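Local coordinates for protein methylocystis parvus OBBP MbnE (Methylocystis parvus OBBP, PDB 5ICQ) that probably binds methanobactin, a copper-chelating peptide, in the periplasm as the solute-binding component of its uptake machinery, at residues D284-W294 with Q576-I584; E311-K319 with P591-G599. All coordinates share one frame; numbering follows the deposited sequence.

Contact 1 (D284-W294 with Q576-I584); sequences DYRDETSTTRW and QWIAHSTDI. With SO4 (sulfate ion), chain E.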
loop_
_atom_site.group_PDB
_atom_site.type_symbol
_atom_site.label_atom_id
_atom_site.label_comp_id
_atom_site.label_asym_id
_atom_site.label_seq_id
_atom_site.Cartn_x
_atom_site.Cartn_y
_atom_site.Cartn_z
ATOM N N ASP A 284 -21.940 10.746 2.848
ATOM C CA ASP A 284 -21.828 11.372 1.537
ATOM C C ASP A 284 -21.007 10.574 0.524
ATOM O O ASP A 284 -21.050 10.899 -0.671
ATOM C CB ASP A 284 -21.223 12.776 1.699
ATOM C CG ASP A 284 -22.183 13.744 2.385
ATOM O OD1 ASP A 284 -23.389 13.688 2.074
ATOM O OD2 ASP A 284 -21.737 14.550 3.231
ATOM N N TYR A 285 -20.284 9.545 0.954
ATOM C CA TYR A 285 -19.277 8.892 0.125
ATOM C C TYR A 285 -19.014 7.498 0.673
ATOM O O TYR A 285 -19.010 7.304 1.890
ATOM C CB TYR A 285 -17.965 9.705 0.113
ATOM C CG TYR A 285 -16.848 9.047 -0.672
ATOM C CD1 TYR A 285 -16.003 8.121 -0.073
ATOM C CD2 TYR A 285 -16.650 9.346 -2.021
ATOM C CE1 TYR A 285 -15.000 7.507 -0.783
ATOM C CE2 TYR A 285 -15.629 8.736 -2.741
ATOM C CZ TYR A 285 -14.822 7.812 -2.113
ATOM O OH TYR A 285 -13.815 7.190 -2.803
ATOM N N ARG A 286 -18.772 6.538 -0.219
ATOM C CA ARG A 286 -18.324 5.221 0.213
ATOM C C ARG A 286 -17.479 4.571 -0.875
ATOM O O ARG A 286 -17.673 4.816 -2.074
ATOM C CB ARG A 286 -19.505 4.306 0.591
ATOM C CG ARG A 286 -20.476 3.993 -0.534
ATOM C CD ARG A 286 -21.626 3.090 -0.037
ATOM N NE ARG A 286 -21.249 1.680 0.007
ATOM C CZ ARG A 286 -20.933 0.996 1.107
ATOM N NH1 ARG A 286 -20.946 1.577 2.304
ATOM N NH2 ARG A 286 -20.607 -0.291 1.004
ATOM N N ASP A 287 -16.511 3.768 -0.431
ATOM C CA ASP A 287 -15.805 2.811 -1.275
ATOM C C ASP A 287 -16.468 1.445 -1.132
ATOM O O ASP A 287 -16.712 0.989 -0.013
ATOM C CB ASP A 287 -14.333 2.710 -0.866
ATOM C CG ASP A 287 -13.583 4.001 -1.063
ATOM O OD1 ASP A 287 -13.708 4.602 -2.151
ATOM O OD2 ASP A 287 -12.870 4.416 -0.127
ATOM N N GLU A 288 -16.747 0.788 -2.255
ATOM C CA GLU A 288 -17.361 -0.531 -2.244
ATOM C C GLU A 288 -16.286 -1.596 -2.405
ATOM O O GLU A 288 -15.484 -1.531 -3.342
ATOM C CB GLU A 288 -18.399 -0.667 -3.361
ATOM C CG GLU A 288 -19.208 -1.930 -3.265
ATOM C CD GLU A 288 -19.860 -2.056 -1.914
ATOM O OE1 GLU A 288 -19.424 -2.913 -1.110
ATOM O OE2 GLU A 288 -20.789 -1.272 -1.656
ATOM N N THR A 289 -16.274 -2.579 -1.497
ATOM C CA THR A 289 -15.358 -3.710 -1.607
ATOM C C THR A 289 -16.071 -5.051 -1.688
ATOM O O THR A 289 -15.401 -6.079 -1.843
ATOM C CB THR A 289 -14.377 -3.737 -0.422
ATOM O OG1 THR A 289 -15.109 -3.643 0.803
ATOM C CG2 THR A 289 -13.399 -2.570 -0.504
ATOM N N SER A 290 -17.399 -5.075 -1.603
ATOM C CA SER A 290 -18.177 -6.311 -1.670
ATOM C C SER A 290 -18.661 -6.519 -3.099
ATOM O O SER A 290 -19.397 -5.678 -3.626
ATOM C CB SER A 290 -19.373 -6.247 -0.714
ATOM O OG SER A 290 -20.374 -7.173 -1.107
ATOM N N THR A 291 -18.247 -7.626 -3.729
ATOM C CA THR A 291 -18.731 -7.916 -5.079
ATOM C C THR A 291 -20.237 -8.140 -5.095
ATOM O O THR A 291 -20.914 -7.762 -6.057
ATOM C CB THR A 291 -18.016 -9.134 -5.674
ATOM O OG1 THR A 291 -18.076 -10.237 -4.762
ATOM C CG2 THR A 291 -16.570 -8.804 -5.966
ATOM N N THR A 292 -20.783 -8.759 -4.042
ATOM C CA THR A 292 -22.229 -8.978 -3.988
ATOM C C THR A 292 -22.984 -7.656 -3.958
ATOM O O THR A 292 -23.973 -7.472 -4.679
ATOM C CB THR A 292 -22.593 -9.826 -2.765
ATOM O OG1 THR A 292 -21.843 -11.048 -2.787
ATOM C CG2 THR A 292 -24.082 -10.159 -2.767
ATOM N N ARG A 293 -22.537 -6.720 -3.114
ATOM C CA ARG A 293 -23.244 -5.453 -2.993
ATOM C C ARG A 293 -23.082 -4.623 -4.258
ATOM O O ARG A 293 -24.054 -4.052 -4.761
ATOM C CB ARG A 293 -22.732 -4.689 -1.772
ATOM C CG ARG A 293 -23.710 -3.707 -1.178
ATOM C CD ARG A 293 -23.441 -3.595 0.315
ATOM N NE ARG A 293 -22.017 -3.465 0.570
ATOM C CZ ARG A 293 -21.431 -3.784 1.717
ATOM N NH1 ARG A 293 -22.154 -4.258 2.726
ATOM N NH2 ARG A 293 -20.121 -3.640 1.843
ATOM N N TRP A 294 -21.860 -4.560 -4.793
ATOM C CA TRP A 294 -21.641 -3.855 -6.052
ATOM C C TRP A 294 -22.514 -4.441 -7.145
ATOM O O TRP A 294 -23.116 -3.701 -7.933
ATOM C CB TRP A 294 -20.159 -3.929 -6.436
ATOM C CG TRP A 294 -19.720 -3.001 -7.553
ATOM C CD1 TRP A 294 -19.202 -3.369 -8.762
ATOM C CD2 TRP A 294 -19.740 -1.558 -7.548
ATOM N NE1 TRP A 294 -18.897 -2.247 -9.511
ATOM C CE2 TRP A 294 -19.214 -1.127 -8.786
ATOM C CE3 TRP A 294 -20.142 -0.593 -6.613
ATOM C CZ2 TRP A 294 -19.083 0.230 -9.117
ATOM C CZ3 TRP A 294 -20.006 0.753 -6.937
ATOM C CH2 TRP A 294 -19.480 1.151 -8.184
ATOM N N GLN A 576 -11.461 1.091 -8.900
ATOM C CA GLN A 576 -12.022 1.394 -7.593
ATOM C C GLN A 576 -13.509 1.702 -7.730
ATOM O O GLN A 576 -13.906 2.507 -8.578
ATOM C CB GLN A 576 -11.285 2.577 -6.964
ATOM C CG GLN A 576 -11.728 2.850 -5.530
ATOM C CD GLN A 576 -10.870 3.893 -4.843
ATOM O OE1 GLN A 576 -9.674 4.023 -5.130
ATOM N NE2 GLN A 576 -11.475 4.646 -3.937
ATOM N N TRP A 577 -14.331 1.045 -6.913
ATOM C CA TRP A 577 -15.783 1.189 -6.954
ATOM C C TRP A 577 -16.197 2.173 -5.864
ATOM O O TRP A 577 -15.935 1.934 -4.678
ATOM C CB TRP A 577 -16.470 -0.166 -6.743
ATOM C CG TRP A 577 -15.939 -1.243 -7.654
ATOM C CD1 TRP A 577 -15.392 -1.071 -8.903
ATOM C CD2 TRP A 577 -15.882 -2.648 -7.382
ATOM N NE1 TRP A 577 -15.007 -2.287 -9.422
ATOM C CE2 TRP A 577 -15.284 -3.268 -8.504
ATOM C CE3 TRP A 577 -16.275 -3.443 -6.298
ATOM C CZ2 TRP A 577 -15.088 -4.647 -8.580
ATOM C CZ3 TRP A 577 -16.072 -4.816 -6.371
ATOM C CH2 TRP A 577 -15.481 -5.403 -7.506
ATOM N N ILE A 578 -16.805 3.295 -6.261
ATOM C CA ILE A 578 -17.217 4.312 -5.300
ATOM C C ILE A 578 -18.668 4.709 -5.543
ATOM O O ILE A 578 -19.241 4.474 -6.609
ATOM C CB ILE A 578 -16.310 5.565 -5.336
ATOM C CG1 ILE A 578 -16.580 6.385 -6.596
ATOM C CG2 ILE A 578 -14.824 5.171 -5.264
ATOM C CD1 ILE A 578 -15.878 7.766 -6.595
ATOM N N ALA A 579 -19.267 5.320 -4.523
ATOM C CA ALA A 579 -20.578 5.934 -4.655
ATOM C C ALA A 579 -20.595 7.184 -3.797
ATOM O O ALA A 579 -19.884 7.264 -2.792
ATOM C CB ALA A 579 -21.716 4.991 -4.240
ATOM N N HIS A 580 -21.406 8.163 -4.198
ATOM C CA HIS A 580 -21.374 9.436 -3.495
ATOM C C HIS A 580 -22.648 10.224 -3.761
ATOM O O HIS A 580 -23.315 10.038 -4.783
ATOM C CB HIS A 580 -20.156 10.264 -3.918
ATOM C CG HIS A 580 -20.111 10.544 -5.383
ATOM N ND1 HIS A 580 -20.767 11.613 -5.956
ATOM C CD2 HIS A 580 -19.496 9.892 -6.399
ATOM C CE1 HIS A 580 -20.560 11.608 -7.260
ATOM N NE2 HIS A 580 -19.794 10.573 -7.556
ATOM N N SER A 581 -22.975 11.107 -2.821
ATOM C CA SER A 581 -24.005 12.108 -3.061
ATOM C C SER A 581 -23.618 12.978 -4.251
ATOM O O SER A 581 -22.443 13.281 -4.469
ATOM C CB SER A 581 -24.189 12.982 -1.814
ATOM O OG SER A 581 -24.955 14.134 -2.119
ATOM N N THR A 582 -24.619 13.399 -5.030
ATOM C CA THR A 582 -24.319 14.313 -6.128
ATOM C C THR A 582 -24.174 15.749 -5.661
ATOM O O THR A 582 -23.848 16.620 -6.476
ATOM C CB THR A 582 -25.399 14.236 -7.217
ATOM O OG1 THR A 582 -26.689 14.400 -6.618
ATOM C CG2 THR A 582 -25.331 12.902 -7.901
ATOM N N ASP A 583 -24.396 16.009 -4.374
ATOM C CA ASP A 583 -24.172 17.328 -3.807
ATOM C C ASP A 583 -22.701 17.617 -3.545
ATOM O O ASP A 583 -22.361 18.763 -3.229
ATOM C CB ASP A 583 -24.965 17.475 -2.509
ATOM C CG ASP A 583 -26.464 17.401 -2.738
ATOM O OD1 ASP A 583 -26.898 17.653 -3.884
ATOM O OD2 ASP A 583 -27.202 17.090 -1.779
ATOM N N ILE A 584 -21.826 16.621 -3.631
ATOM C CA ILE A 584 -20.392 16.879 -3.558
ATOM C C ILE A 584 -19.770 16.525 -4.898
ATOM O O ILE A 584 -20.243 15.634 -5.610
ATOM C CB ILE A 584 -19.708 16.122 -2.398
ATOM C CG1 ILE A 584 -19.899 14.608 -2.530
ATOM C CG2 ILE A 584 -20.243 16.629 -1.061
ATOM C CD1 ILE A 584 -19.000 13.804 -1.555
HETATM S S SO4 E . -18.904 -6.083 4.335
HETATM O O1 SO4 E . -18.293 -5.355 5.441
HETATM O O2 SO4 E . -18.792 -7.519 4.575
HETATM O O3 SO4 E . -20.315 -5.725 4.224
HETATM O O4 SO4 E . -18.207 -5.736 3.102
HETATM O O HOH W 1 -24.985 15.593 0.851
HETATM O O HOH W 2 -10.971 6.900 -2.331
HETATM O O HOH W 3 -13.351 -0.213 -4.423
#
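Tyr-285 to Glu-288 and Gln-576 to Ser-581 run antiparallel as neighbouring strands, their axes 4.6 Å apart at closest approach. Arg-286 and Ala-579 form a hydrogen-bonded pair, with Arg-286 N to Ala-579 O at 2.9 Å and a return bond from Ala-579 N to Arg-286 O. Tyr-285 with His-580 and Asp-287 with Ile-578 are non-hydrogen-bonded pairs. Beyond the strand, Ser-290 caps the helix that carries Trp-294.

The two indoles make an offset stack. Their five-membered rings lie 3.9 Å apart, with planes only 6° from parallel. Trp-577 CB sits over the six-membered ring of Trp-294, 3.3 Å from its centroid, a CH-pi contact. With chi1 at -167°, Trp-294 CG lies opposite the backbone N, and the indole is laid over Trp-577. Thr-291 CG2 meets the edge of the Trp-577 ring. Replacing Trp-294 by an alanine would probably leave one face of the Trp-577 ring without its stacking partner and weaken the hold of the helix on the strand. Glu-288 and Arg-286 leave the sheet on the same face as Trp-577 and Ala-579. A bend at chi2 (55°) brings the Glu-288 carboxylate round to both Arg-286 and Arg-293 in a salt-bridge network, with Tyr-298 OH as a further partner. Arg-293 also holds a sulfate, probably from the crystallisation liquor.

On the other face, Gln-576 NE2 donates to Asp-287 OD1 at 2.9 Å, from above the carboxylate plane. Gln-576 OE1 accepts from Ile-597 N. Ile-578 CG2 lies 3.3 Å from Tyr-285 OH.

Strand 576-581 is the middle of a three-stranded antiparallel sheet, here joined to edge strand 285-288 and its following helix.

Contact 2 (E311-K319 with P591-G599); sequences ESLKNENPK and PRYGSPIFG
Asn-315 points its amide into the loop formed by Pro-591 to Gly-594. Its CG lies between the backbone N and the carbonyl carbon (chi1 66°), and this turns ND2 toward two carbonyls. Asn-315 ND2 donates to Gly-594 O at 3.2 Å, in the carbonyl plane and on a lone pair. It also donates to Pro-591 O, but from above that carbonyl plane. Both acceptors lie near the plane of the amide. Asn-315 OD1 accepts from Asn-317 N, closing an Asx turn.

Asn-317 reaches the same loop with its oxygen. Asn-317 OD1 accepts from Gly-594 N at 2.9 Å, with the donor well above the amide carbonyl plane. The backbone adds a bond from Glu-316 N to Arg-592 O.

Glu-316 and Arg-592 meet side-on. Arg-592 NH2 donates to Glu-316 OE1 at 2.7 Å, meeting the syn lone pair of that oxygen, and the bond is nearly straight at 174°. Arg-592 NE donates to Glu-316 OE2 at 2.6 Å, from above the carboxylate plane. The carboxylate and guanidinium planes are 30° apart. A water links Glu-316 OE1 to Tyr-593 OH.

Toward strand 308-313 the contact becomes apolar. Leu-313 CD1 meets the edge of the Phe-598 ring 3.6 Å from CE2, the two side chains crossing at about a right angle. Ile-597 CD1 packs on Leu-313 CB at 3.8 Å, while Ile-597 CG2 lies over the face of Phe-598.

The bonds of the two asparagines are directional and use backbone groups, so they probably fix how the loop after strand 308-313 sits against the irregular segment 591-599. The paired charges of Glu-316 and Arg-592 add an electrostatic clasp beside them.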
loop_
_atom_site.group_PDB
_atom_site.type_symbol
_atom_site.label_atom_id
_atom_site.label_comp_id
_atom_site.label_asym_id
_atom_site.label_seq_id
_atom_site.Cartn_x
_atom_site.Cartn_y
_atom_site.Cartn_z
ATOM N N GLU A 311 -19.638 5.067 -9.428
ATOM C CA GLU A 311 -18.649 5.156 -10.493
ATOM C C GLU A 311 -17.565 4.121 -10.262
ATOM O O GLU A 311 -17.291 3.739 -9.119
ATOM C CB GLU A 311 -17.949 6.524 -10.547
ATOM C CG GLU A 311 -18.794 7.749 -10.343
ATOM C CD GLU A 311 -17.959 9.007 -10.496
ATOM O OE1 GLU A 311 -17.470 9.254 -11.618
ATOM O OE2 GLU A 311 -17.763 9.726 -9.494
ATOM N N SER A 312 -16.911 3.713 -11.351
ATOM C CA SER A 312 -15.666 2.949 -11.285
ATOM C C SER A 312 -14.540 3.832 -11.797
ATOM O O SER A 312 -14.648 4.397 -12.887
ATOM C CB SER A 312 -15.738 1.668 -12.120
ATOM O OG SER A 312 -16.693 0.766 -11.598
ATOM N N LEU A 313 -13.476 3.975 -11.010
ATOM C CA LEU A 313 -12.358 4.827 -11.386
ATOM C C LEU A 313 -11.067 4.022 -11.423
ATOM O O LEU A 313 -10.874 3.079 -10.651
ATOM C CB LEU A 313 -12.198 6.004 -10.415
ATOM C CG LEU A 313 -13.437 6.865 -10.157
ATOM C CD1 LEU A 313 -13.117 7.937 -9.117
ATOM C CD2 LEU A 313 -13.932 7.500 -11.443
ATOM N N LYS A 314 -10.174 4.411 -12.325
ATOM C CA LYS A 314 -8.885 3.751 -12.470
ATOM C C LYS A 314 -7.801 4.807 -12.571
ATOM O O LYS A 314 -8.001 5.850 -13.203
ATOM C CB LYS A 314 -8.852 2.867 -13.726
ATOM C CG LYS A 314 -7.709 1.854 -13.741
ATOM C CD LYS A 314 -7.612 1.159 -15.089
ATOM C CE LYS A 314 -6.792 -0.129 -15.013
ATOM N NZ LYS A 314 -6.119 -0.335 -13.691
ATOM N N ASN A 315 -6.646 4.547 -11.970
ATOM C CA ASN A 315 -5.479 5.374 -12.258
ATOM C C ASN A 315 -4.313 4.439 -12.580
ATOM O O ASN A 315 -4.484 3.276 -12.970
ATOM C CB ASN A 315 -5.204 6.391 -11.129
ATOM C CG ASN A 315 -4.807 5.745 -9.815
ATOM O OD1 ASN A 315 -4.608 4.530 -9.735
ATOM N ND2 ASN A 315 -4.675 6.570 -8.768
ATOM N N GLU A 316 -3.095 4.951 -12.454
ATOM C CA GLU A 316 -1.910 4.206 -12.846
ATOM C C GLU A 316 -1.221 3.536 -11.667
ATOM O O GLU A 316 -0.105 3.036 -11.822
ATOM C CB GLU A 316 -0.944 5.124 -13.587
ATOM C CG GLU A 316 -1.564 5.682 -14.864
ATOM C CD GLU A 316 -0.752 6.799 -15.475
ATOM O OE1 GLU A 316 0.404 6.545 -15.875
ATOM O OE2 GLU A 316 -1.271 7.932 -15.557
ATOM N N ASN A 317 -1.858 3.504 -10.508
ATOM C CA ASN A 317 -1.281 2.801 -9.370
ATOM C C ASN A 317 -1.241 1.301 -9.653
ATOM O O ASN A 317 -2.237 0.741 -10.115
ATOM C CB ASN A 317 -2.096 3.066 -8.111
ATOM C CG ASN A 317 -1.269 2.935 -6.857
ATOM O OD1 ASN A 317 -0.381 3.747 -6.610
ATOM N ND2 ASN A 317 -1.549 1.907 -6.059
ATOM N N PRO A 318 -0.129 0.620 -9.382
ATOM C CA PRO A 318 -0.071 -0.825 -9.645
ATOM C C PRO A 318 -0.998 -1.615 -8.736
ATOM O O PRO A 318 -1.327 -1.199 -7.621
ATOM C CB PRO A 318 1.397 -1.184 -9.379
ATOM C CG PRO A 318 1.908 -0.084 -8.505
ATOM C CD PRO A 318 1.168 1.156 -8.938
ATOM N N LYS A 319 -1.394 -2.787 -9.227
ATOM C CA LYS A 319 -2.350 -3.667 -8.571
ATOM C C LYS A 319 -1.642 -4.937 -8.116
ATOM O O LYS A 319 -0.526 -5.242 -8.555
ATOM C CB LYS A 319 -3.500 -4.031 -9.514
ATOM C CG LYS A 319 -4.255 -2.827 -10.085
ATOM C CD LYS A 319 -5.114 -2.180 -9.009
ATOM C CE LYS A 319 -5.853 -0.970 -9.547
ATOM N NZ LYS A 319 -4.908 0.026 -10.135
ATOM N N PRO A 591 -5.865 12.059 -9.380
ATOM C CA PRO A 591 -4.419 11.798 -9.306
ATOM C C PRO A 591 -4.039 10.508 -10.015
ATOM O O PRO A 591 -4.767 9.515 -9.956
ATOM C CB PRO A 591 -4.151 11.701 -7.798
ATOM C CG PRO A 591 -5.446 11.362 -7.201
ATOM C CD PRO A 591 -6.488 12.045 -8.047
ATOM N N ARG A 592 -2.875 10.531 -10.679
ATOM C CA ARG A 592 -2.419 9.367 -11.441
ATOM C C ARG A 592 -2.017 8.196 -10.549
ATOM O O ARG A 592 -2.000 7.046 -11.019
ATOM C CB ARG A 592 -1.221 9.735 -12.326
ATOM C CG ARG A 592 -1.505 10.747 -13.420
ATOM C CD ARG A 592 -0.246 11.078 -14.221
ATOM N NE ARG A 592 0.292 9.912 -14.929
ATOM C CZ ARG A 592 1.418 9.912 -15.645
ATOM N NH1 ARG A 592 2.143 11.019 -15.753
ATOM N NH2 ARG A 592 1.823 8.806 -16.257
ATOM N N TYR A 593 -1.658 8.452 -9.294
ATOM C CA TYR A 593 -1.145 7.404 -8.425
ATOM C C TYR A 593 -1.904 7.401 -7.105
ATOM O O TYR A 593 -2.754 8.258 -6.841
ATOM C CB TYR A 593 0.371 7.557 -8.192
ATOM C CG TYR A 593 1.141 7.401 -9.468
ATOM C CD1 TYR A 593 1.420 6.138 -9.986
ATOM C CD2 TYR A 593 1.545 8.515 -10.194
ATOM C CE1 TYR A 593 2.107 5.996 -11.180
ATOM C CE2 TYR A 593 2.226 8.384 -11.379
ATOM C CZ TYR A 593 2.506 7.128 -11.872
ATOM O OH TYR A 593 3.194 7.034 -13.058
ATOM N N GLY A 594 -1.599 6.394 -6.289
ATOM C CA GLY A 594 -2.239 6.244 -5.001
ATOM C C GLY A 594 -3.406 5.280 -4.995
ATOM O O GLY A 594 -4.164 5.188 -5.963
ATOM N N SER A 595 -3.555 4.554 -3.895
ATOM C CA SER A 595 -4.728 3.723 -3.673
ATOM C C SER A 595 -5.025 3.732 -2.176
ATOM O O SER A 595 -4.121 3.513 -1.380
ATOM C CB SER A 595 -4.510 2.293 -4.178
ATOM O OG SER A 595 -5.700 1.522 -4.056
ATOM N N PRO A 596 -6.279 4.021 -1.779
ATOM C CA PRO A 596 -7.417 4.439 -2.609
ATOM C C PRO A 596 -7.118 5.735 -3.345
ATOM O O PRO A 596 -6.205 6.459 -2.942
ATOM C CB PRO A 596 -8.548 4.652 -1.594
ATOM C CG PRO A 596 -8.139 3.875 -0.385
ATOM C CD PRO A 596 -6.643 3.922 -0.353
ATOM N N ILE A 597 -7.866 6.020 -4.406
ATOM C CA ILE A 597 -7.556 7.192 -5.222
ATOM C C ILE A 597 -7.765 8.483 -4.431
ATOM O O ILE A 597 -7.009 9.449 -4.590
ATOM C CB ILE A 597 -8.385 7.169 -6.514
ATOM C CG1 ILE A 597 -7.941 5.994 -7.396
ATOM C CG2 ILE A 597 -8.223 8.485 -7.273
ATOM C CD1 ILE A 597 -8.849 5.737 -8.601
ATOM N N PHE A 598 -8.776 8.524 -3.565
ATOM C CA PHE A 598 -9.015 9.691 -2.727
ATOM C C PHE A 598 -8.796 9.353 -1.255
ATOM O O PHE A 598 -9.062 8.236 -0.812
ATOM C CB PHE A 598 -10.434 10.226 -2.937
ATOM C CG PHE A 598 -10.760 10.487 -4.377
ATOM C CD1 PHE A 598 -10.103 11.491 -5.073
ATOM C CD2 PHE A 598 -11.699 9.716 -5.035
ATOM C CE1 PHE A 598 -10.382 11.730 -6.412
ATOM C CE2 PHE A 598 -11.990 9.943 -6.375
ATOM C CZ PHE A 598 -11.335 10.948 -7.062
ATOM N N GLY A 599 -8.322 10.337 -0.497
ATOM C CA GLY A 599 -8.136 10.174 0.929
ATOM C C GLY A 599 -9.463 9.972 1.629
ATOM O O GLY A 599 -10.528 10.210 1.054
HETATM O O HOH W 4 -5.466 3.091 -7.260
HETATM O O HOH W 5 2.482 5.192 -15.138
#

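Contacts 1 and 2 meet on one three-stranded sheet. Strand 576-581 of contact 1 lies between strands 285-288 and 308-313, and contact 2 continues from the end of 308-313 into loops. Gln-576 ties the two together: its backbone N bonds to Leu-313 O, and its side chain reaches segment 591-599. Their centres are 14 Å apart. Contact 1 is buried and relies on strand pairing and stacked indoles. Contact 2 is partly buried and lies nearer the centre of the chain, yet it lacks paired strands and uses side-chain amides and a salt bridge instead. Ionic groups also differ: the Glu-288, Arg-286 and Arg-293 network of contact 1 stays within 284-294, whereas Glu-316 and Arg-592 bridge the two segments.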